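Local coordinates for hydroxyglutarate synthase (Oryza sativa, PDB 6W1K), which is an iron(II)-dependent dioxygenase that converts 2-oxoadipate and O2 into (R)-2-hydroxyglutarate and CO2 in lysine catabolism, at residues 20-25 and 82-87; 89-92 and 97-100; 119-124 and 285-290. All blocks are in the same frame, centred on the assembly; numbering follows the deposited sequence.

Overall arrangement
The three contacts are strung in series along the chain and all reach one mixed sheet of a glyoxalase-clan fold. Contact 1 sets helix 16-36 against the turn leading from helix 72-81 into strand 85-92. Contact 2 is the half of the hairpin of that strand and strand 97-103 next to its turn, and strand 121-127, neighbour of 97-103, carries one half of contact 3. The centres of contacts 1 and 2 lie about 21 Å apart, those of contacts 1 and 3 about 14 Å, and those of contacts 2 and 3 about 19 Å. Contact 1 packs a helix on the helix-to-strand turn, whereas contacts 2 and 3 lie on strands near the 2-oxoadipate pocket and the metal site.

Contact 1 (20-25 and 82-87)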
# COMPACT_ATOMS: atom_id res chain seq x y z
N SER A 20 -18.56 6.71 8.64
CA SER A 20 -17.89 6.88 9.94
C SER A 20 -17.25 5.59 10.41
O SER A 20 -16.10 5.57 10.89
CB SER A 20 -18.91 7.37 11.00
OG SER A 20 -19.41 8.62 10.63
N PHE A 21 -18.00 4.50 10.33
CA PHE A 21 -17.47 3.22 10.80
C PHE A 21 -16.27 2.79 9.95
O PHE A 21 -15.23 2.37 10.49
CB PHE A 21 -18.58 2.17 10.79
CG PHE A 21 -18.11 0.81 11.18
CD1 PHE A 21 -17.63 0.59 12.45
CD2 PHE A 21 -18.08 -0.22 10.27
CE1 PHE A 21 -17.14 -0.65 12.81
CE2 PHE A 21 -17.59 -1.47 10.62
CZ PHE A 21 -17.10 -1.68 11.88
N PHE A 22 -16.37 2.94 8.62
CA PHE A 22 -15.24 2.58 7.76
C PHE A 22 -13.99 3.34 8.15
O PHE A 22 -12.90 2.76 8.20
CB PHE A 22 -15.57 2.85 6.30
CG PHE A 22 -14.40 2.60 5.36
CD1 PHE A 22 -14.09 1.31 4.98
CD2 PHE A 22 -13.62 3.63 4.88
CE1 PHE A 22 -13.03 1.06 4.12
CE2 PHE A 22 -12.55 3.39 4.04
CZ PHE A 22 -12.26 2.10 3.66
N ARG A 23 -14.13 4.63 8.47
CA ARG A 23 -12.95 5.40 8.85
C ARG A 23 -12.35 4.95 10.18
O ARG A 23 -11.13 5.02 10.35
CB ARG A 23 -13.29 6.88 8.89
CG ARG A 23 -13.58 7.43 7.49
CD ARG A 23 -14.03 8.86 7.53
NE ARG A 23 -14.42 9.38 6.21
CZ ARG A 23 -13.59 9.97 5.35
NH1 ARG A 23 -12.28 10.08 5.62
NH2 ARG A 23 -14.05 10.45 4.18
N THR A 24 -13.16 4.49 11.14
CA THR A 24 -12.54 3.96 12.37
C THR A 24 -11.75 2.69 12.06
O THR A 24 -10.77 2.39 12.75
CB THR A 24 -13.56 3.64 13.48
OG1 THR A 24 -14.35 2.49 13.12
CG2 THR A 24 -14.42 4.85 13.78
N VAL A 25 -12.17 1.91 11.05
CA VAL A 25 -11.44 0.68 10.73
C VAL A 25 -10.09 1.02 10.11
O VAL A 25 -9.05 0.44 10.49
CB VAL A 25 -12.28 -0.22 9.79
CG1 VAL A 25 -11.46 -1.45 9.35
CG2 VAL A 25 -13.57 -0.73 10.45
N PHE A 82 -17.95 -1.44 1.72
CA PHE A 82 -17.94 -0.01 2.01
C PHE A 82 -17.71 0.83 0.75
O PHE A 82 -17.08 1.88 0.79
CB PHE A 82 -16.92 0.26 3.12
CG PHE A 82 -17.42 -0.27 4.45
CD1 PHE A 82 -18.39 0.44 5.18
CD2 PHE A 82 -16.99 -1.50 4.93
CE1 PHE A 82 -18.93 -0.07 6.37
CE2 PHE A 82 -17.51 -2.01 6.12
CZ PHE A 82 -18.47 -1.30 6.84
N GLY A 83 -18.33 0.42 -0.36
CA GLY A 83 -18.54 1.28 -1.51
C GLY A 83 -17.35 1.43 -2.44
O GLY A 83 -17.43 2.20 -3.41
N TYR A 84 -16.26 0.71 -2.20
CA TYR A 84 -15.15 0.73 -3.14
C TYR A 84 -15.49 -0.07 -4.40
O TYR A 84 -16.31 -0.99 -4.40
CB TYR A 84 -13.88 0.18 -2.52
CG TYR A 84 -13.14 1.16 -1.66
CD1 TYR A 84 -13.66 1.54 -0.43
CD2 TYR A 84 -11.95 1.74 -2.09
CE1 TYR A 84 -12.99 2.45 0.37
CE2 TYR A 84 -11.28 2.65 -1.31
CZ TYR A 84 -11.80 2.98 -0.07
OH TYR A 84 -11.15 3.90 0.72
N VAL A 85 -14.85 0.33 -5.49
CA VAL A 85 -15.15 -0.15 -6.84
C VAL A 85 -13.87 -0.76 -7.38
O VAL A 85 -12.85 -0.07 -7.45
CB VAL A 85 -15.62 1.00 -7.75
CG1 VAL A 85 -15.92 0.56 -9.19
CG2 VAL A 85 -16.90 1.65 -7.17
N PRO A 86 -13.88 -2.02 -7.82
CA PRO A 86 -12.67 -2.59 -8.43
C PRO A 86 -12.34 -1.94 -9.76
O PRO A 86 -13.21 -1.62 -10.59
CB PRO A 86 -13.02 -4.08 -8.59
CG PRO A 86 -14.49 -4.13 -8.65
CD PRO A 86 -14.98 -3.00 -7.76
N ARG A 87 -11.05 -1.72 -9.97
CA ARG A 87 -10.57 -1.09 -11.18
C ARG A 87 -9.64 -2.03 -11.94
O ARG A 87 -10.02 -3.18 -12.20
CB ARG A 87 -9.92 0.24 -10.81
CG ARG A 87 -10.91 1.17 -10.03
CD ARG A 87 -12.04 1.76 -10.95
NE ARG A 87 -11.44 2.67 -11.91
CZ ARG A 87 -11.31 3.99 -11.75
NH1 ARG A 87 -11.79 4.59 -10.68
NH2 ARG A 87 -10.70 4.71 -12.67
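F21 meets F82 ring against ring, its CD2 lying 3.6 Å from F82 CZ, which arrives at the edge of the F21 ring and near its plane. The two planes stand 50° apart, which is neither a stack nor a T. One face of the F21 ring is taken up by CG2 of V25, a turn further along the helix. F22, the next residue, points at the other segment and bridges two of its aromatic side chains. With CG anti to the backbone N (chi1 176°), its ring extends away from the helix and slides past F82 in the reverse direction, F22 CD1 coming within 3.5 Å of F82 CB. The far end of the same ring reaches Y84, where F22 CZ is 3.4 Å from Y84 CE1 and the two side chains cross at about a right angle. Y84 OH also lies beside this ring end, but its hydrogen bond goes elsewhere, to the backbone O of P120, which probably limits how the phenol can turn. Further along, T24 turns back on the helix: its OG1 bonds F21 O at 2.8 Å, on a lone pair in the carbonyl plane, and the same oxygen also accepts from V25 N. Between F82 and Y84, G83 at positive phi is the C-prime residue of a Schellman motif that ends helix 72-81, so the two aromatic side chains flank the helix terminus. Together F21, F22, F82 and Y84 form an aromatic cluster, extended by F78 and F79, that packs helix 16-36 onto the helix-to-strand turn.

Contact 2 (89-92 and 97-100); sequences ELRF and LRAL
CG of E89 anti to its own N (chi1 -179°) and an equally extended start to R98, which then bends at chi3 (82°), lay the two side chains obliquely over one another on the face shared with R91 and L100. The salt bridge between them is loose: R98 NH1 reaches E89 OE1 at 3.3 Å as a weak hydrogen bond, with carboxylate and guanidinium planes 73° apart. The other carboxylate oxygen serves its own strand, E89 OE2 lying 3.0 Å from R91 NE. R91 in turn lays its guanidinium over the aliphatic part of R98, with R91 NH2 3.6 Å from R98 CD and R98 CG over one face of the group. R98 has a second anionic partner, since its NH2 bridges to E126 on strand 121-127. An alanine at R98 would remove the guanidinium and most of the chain beneath R91, and would probably leave E126 and E89 OE1 without this mate.

The backbones form a regular antiparallel hairpin. L90 and A99 are a hydrogen-bonded pair with both bonds at 2.9 Å, L90 N to A99 O and A99 N to L90 O, and F92 with L97 repeats the pattern. On the buried face F92 CB packs 4.0 Å from L97 CB, while F92 CE1 touches A99 CB at 4.1 Å. F303 meets the F92 ring edge-to-face and F123 adjoins A99, close to the bound 2-oxoadipate. The hairpin is therefore two-sided: an outer layer in which E89 offers one carboxylate oxygen to each of two arginines, and an apolar inner layer turned to the substrate pocket.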
# COMPACT_ATOMS: atom_id res chain seq x y z
N GLU A 89 -6.57 -4.50 -13.25
CA GLU A 89 -5.67 -5.56 -12.81
C GLU A 89 -4.28 -5.34 -13.38
O GLU A 89 -4.12 -5.14 -14.59
CB GLU A 89 -6.21 -6.92 -13.25
CG GLU A 89 -5.37 -8.09 -12.83
CD GLU A 89 -5.90 -9.41 -13.37
OE1 GLU A 89 -6.97 -9.86 -12.89
OE2 GLU A 89 -5.26 -9.97 -14.29
N LEU A 90 -3.27 -5.44 -12.53
CA LEU A 90 -1.87 -5.38 -12.93
C LEU A 90 -1.21 -6.74 -12.73
O LEU A 90 -1.49 -7.43 -11.74
CB LEU A 90 -1.14 -4.33 -12.09
CG LEU A 90 -1.50 -2.87 -12.37
CD1 LEU A 90 -2.85 -2.54 -11.78
CD2 LEU A 90 -0.43 -1.95 -11.82
N ARG A 91 -0.33 -7.11 -13.65
CA ARG A 91 0.38 -8.38 -13.57
C ARG A 91 1.88 -8.14 -13.45
O ARG A 91 2.42 -7.25 -14.11
CB ARG A 91 0.07 -9.26 -14.78
CG ARG A 91 -1.42 -9.54 -14.91
CD ARG A 91 -1.70 -10.75 -15.81
NE ARG A 91 -2.92 -11.44 -15.38
CZ ARG A 91 -2.99 -12.34 -14.39
NH1 ARG A 91 -1.89 -12.71 -13.72
NH2 ARG A 91 -4.16 -12.89 -14.08
N PHE A 92 2.54 -8.95 -12.62
CA PHE A 92 3.99 -8.86 -12.37
C PHE A 92 4.56 -10.24 -12.60
O PHE A 92 4.78 -11.00 -11.64
CB PHE A 92 4.26 -8.34 -10.96
CG PHE A 92 3.63 -7.03 -10.72
CD1 PHE A 92 2.31 -6.96 -10.27
CD2 PHE A 92 4.29 -5.85 -11.02
CE1 PHE A 92 1.68 -5.74 -10.10
CE2 PHE A 92 3.66 -4.63 -10.85
CZ PHE A 92 2.36 -4.58 -10.38
N LEU A 97 3.19 -12.19 -9.22
CA LEU A 97 2.17 -11.46 -8.50
C LEU A 97 1.07 -10.97 -9.44
O LEU A 97 1.30 -10.75 -10.62
CB LEU A 97 2.76 -10.23 -7.78
CG LEU A 97 4.05 -10.40 -6.97
CD1 LEU A 97 4.60 -9.04 -6.53
CD2 LEU A 97 3.76 -11.31 -5.77
N ARG A 98 -0.11 -10.77 -8.88
CA ARG A 98 -1.24 -10.12 -9.55
C ARG A 98 -1.74 -9.10 -8.55
O ARG A 98 -1.61 -9.30 -7.34
CB ARG A 98 -2.33 -11.15 -9.91
CG ARG A 98 -3.64 -10.58 -10.34
CD ARG A 98 -4.61 -11.70 -10.76
NE ARG A 98 -5.28 -12.31 -9.61
CZ ARG A 98 -6.49 -11.96 -9.16
NH1 ARG A 98 -7.19 -11.00 -9.76
NH2 ARG A 98 -7.01 -12.57 -8.10
N ALA A 99 -2.26 -7.97 -9.04
CA ALA A 99 -2.78 -6.94 -8.16
C ALA A 99 -4.05 -6.34 -8.78
O ALA A 99 -4.22 -6.37 -9.99
CB ALA A 99 -1.76 -5.82 -7.92
N LEU A 100 -4.92 -5.83 -7.92
CA LEU A 100 -6.10 -5.08 -8.31
C LEU A 100 -6.15 -3.84 -7.45
O LEU A 100 -5.81 -3.89 -6.27
CB LEU A 100 -7.35 -5.90 -8.08
CG LEU A 100 -8.68 -5.60 -8.74
CD1 LEU A 100 -8.57 -5.58 -10.24
CD2 LEU A 100 -9.66 -6.69 -8.28

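Contact 3 (119-124 and 285-290); sequences LPRIFI and VNEHHR. With OOG (2-oxoadipic acid), chain F.
The edge of the R121 guanidinium meets the carboxylate of E287, and this one salt bridge is the direct link between the two segments. R121 NH2 donates to E287 OE2 at 2.9 Å in an almost straight bond, 173° at the hydrogen, to the anti lone pair of that oxygen. The acceptor lies in the guanidinium plane, although the carboxylate itself is turned 54° against it. The side chains come from opposite directions: R121 runs extended from CG to NE, whereas E287 folds at chi2 (75°) before its carboxylate faces the arginine. A water molecule reinforces the joint. It donates to E287 O at 2.8 Å and to R290 O at 3.1 Å, and accepts a weak bond from R121 NH2, tying the guanidinium to the backbone of the 3-10 turn and of R290 just after it. That turn is braced internally by the backbone hydrogen bond from H289 N to N286 O.

The rest of the guanidinium is also engaged, NE in a salt bridge with D292 and NH1 with the backbone O of D58. R271 comes close with like charge, which the two acidic partners of R121 probably offset. E287 OE1 is held separately by H201. Two residues after R121, F123 presents one ring face to the bound 2-oxoadipate, its CE1 3.8 Å from ligand C4. The bridge joins the loop between strand 258-271 and helix 296-302 to the start of strand 121-127, whose R121 packs on the metal ligand H59 of strand 57-65 and on W101 of strand 97-103.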
# COMPACT_ATOMS: atom_id res chain seq x y z
N LEU A 119 -10.87 9.76 1.13
CA LEU A 119 -10.65 8.34 1.35
C LEU A 119 -9.58 7.80 0.40
O LEU A 119 -9.54 8.20 -0.78
CB LEU A 119 -11.94 7.56 1.16
CG LEU A 119 -12.99 7.61 2.25
CD1 LEU A 119 -14.22 6.90 1.70
CD2 LEU A 119 -12.52 7.03 3.59
N PRO A 120 -8.72 6.91 0.86
CA PRO A 120 -7.63 6.43 -0.00
C PRO A 120 -8.10 5.35 -0.97
O PRO A 120 -9.07 4.62 -0.71
CB PRO A 120 -6.62 5.87 1.00
CG PRO A 120 -7.48 5.33 2.16
CD PRO A 120 -8.61 6.38 2.25
N ARG A 121 -7.45 5.33 -2.13
CA ARG A 121 -7.51 4.17 -3.00
C ARG A 121 -6.91 2.98 -2.25
O ARG A 121 -6.20 3.13 -1.26
CB ARG A 121 -6.76 4.42 -4.32
CG ARG A 121 -7.22 5.66 -5.11
CD ARG A 121 -6.13 5.99 -6.12
NE ARG A 121 -6.33 7.21 -6.87
CZ ARG A 121 -6.04 8.43 -6.43
NH1 ARG A 121 -5.54 8.61 -5.21
NH2 ARG A 121 -6.25 9.47 -7.22
N ILE A 122 -7.24 1.77 -2.71
CA ILE A 122 -6.69 0.56 -2.13
C ILE A 122 -6.01 -0.26 -3.22
O ILE A 122 -6.59 -0.48 -4.28
CB ILE A 122 -7.76 -0.29 -1.41
CG1 ILE A 122 -8.60 0.54 -0.44
CG2 ILE A 122 -7.07 -1.45 -0.69
CD1 ILE A 122 -7.91 0.92 0.81
N PHE A 123 -4.78 -0.70 -2.96
CA PHE A 123 -3.99 -1.52 -3.87
C PHE A 123 -3.75 -2.85 -3.15
O PHE A 123 -3.20 -2.85 -2.05
CB PHE A 123 -2.66 -0.82 -4.21
CG PHE A 123 -1.83 -1.50 -5.25
CD1 PHE A 123 -1.07 -2.64 -4.94
CD2 PHE A 123 -1.77 -1.00 -6.55
CE1 PHE A 123 -0.28 -3.27 -5.92
CE2 PHE A 123 -1.00 -1.62 -7.53
CZ PHE A 123 -0.26 -2.76 -7.22
N ILE A 124 -4.23 -3.97 -3.73
CA ILE A 124 -4.14 -5.27 -3.07
C ILE A 124 -3.47 -6.23 -4.06
O ILE A 124 -3.96 -6.40 -5.18
CB ILE A 124 -5.49 -5.84 -2.65
CG1 ILE A 124 -6.26 -4.81 -1.80
CG2 ILE A 124 -5.27 -7.09 -1.85
CD1 ILE A 124 -7.69 -5.21 -1.46
N VAL A 285 -7.29 22.87 -10.31
CA VAL A 285 -7.07 21.43 -10.47
C VAL A 285 -7.58 20.71 -9.23
O VAL A 285 -7.21 21.06 -8.11
CB VAL A 285 -5.58 21.14 -10.73
CG1 VAL A 285 -5.38 19.67 -11.00
CG2 VAL A 285 -5.07 21.95 -11.90
N ASN A 286 -8.44 19.72 -9.44
CA ASN A 286 -8.91 18.81 -8.41
C ASN A 286 -8.44 17.40 -8.72
O ASN A 286 -7.85 17.14 -9.78
CB ASN A 286 -10.43 18.85 -8.30
CG ASN A 286 -10.95 20.25 -8.03
OD1 ASN A 286 -11.21 21.03 -8.95
ND2 ASN A 286 -11.09 20.57 -6.75
N GLU A 287 -8.70 16.47 -7.80
CA GLU A 287 -8.11 15.14 -7.93
C GLU A 287 -8.58 14.44 -9.20
O GLU A 287 -7.83 13.68 -9.81
CB GLU A 287 -8.43 14.29 -6.69
CG GLU A 287 -7.68 12.94 -6.59
CD GLU A 287 -6.21 13.07 -6.17
OE1 GLU A 287 -5.75 14.20 -5.90
OE2 GLU A 287 -5.52 12.02 -6.11
N HIS A 288 -9.81 14.72 -9.63
CA HIS A 288 -10.32 14.03 -10.81
C HIS A 288 -9.71 14.56 -12.11
O HIS A 288 -9.83 13.90 -13.14
CB HIS A 288 -11.86 14.11 -10.84
CG HIS A 288 -12.41 15.43 -11.28
ND1 HIS A 288 -12.68 16.45 -10.40
CD2 HIS A 288 -12.78 15.88 -12.51
CE1 HIS A 288 -13.17 17.49 -11.07
NE2 HIS A 288 -13.23 17.16 -12.35
N HIS A 289 -8.99 15.67 -12.06
CA HIS A 289 -8.28 16.20 -13.21
C HIS A 289 -6.89 15.62 -13.37
O HIS A 289 -6.17 16.03 -14.29
CB HIS A 289 -8.13 17.71 -13.09
CG HIS A 289 -9.42 18.45 -13.13
ND1 HIS A 289 -9.83 19.28 -12.11
CD2 HIS A 289 -10.38 18.52 -14.08
CE1 HIS A 289 -10.99 19.83 -12.43
NE2 HIS A 289 -11.35 19.38 -13.62
N ARG A 290 -6.48 14.74 -12.46
CA ARG A 290 -5.13 14.23 -12.37
C ARG A 290 -5.10 12.76 -12.77
O ARG A 290 -6.11 12.05 -12.69
CB ARG A 290 -4.59 14.43 -10.95
CG ARG A 290 -4.63 15.88 -10.47
CD ARG A 290 -4.03 16.00 -9.06
NE ARG A 290 -3.87 17.39 -8.63
CZ ARG A 290 -2.80 18.14 -8.90
NH1 ARG A 290 -1.79 17.63 -9.59
NH2 ARG A 290 -2.74 19.38 -8.47
C2 OOG F . 2.71 -2.60 -3.41
C3 OOG F . 3.70 -1.92 -4.37
C4 OOG F . 2.94 -1.28 -5.53
C6 OOG F . 2.32 1.23 -6.13
O4 OOG F . 2.39 1.01 -7.36
O3 OOG F . 2.23 2.41 -5.71
C5 OOG F . 2.34 0.07 -5.13
C1 OOG F . 3.44 -3.45 -2.35
O1 OOG F . 2.84 -4.27 -1.75
O2 OOG F . 4.79 -3.27 -2.08
O5 OOG F . 1.88 0.23 -4.06
O HOH W 1 -6.69 11.15 -9.76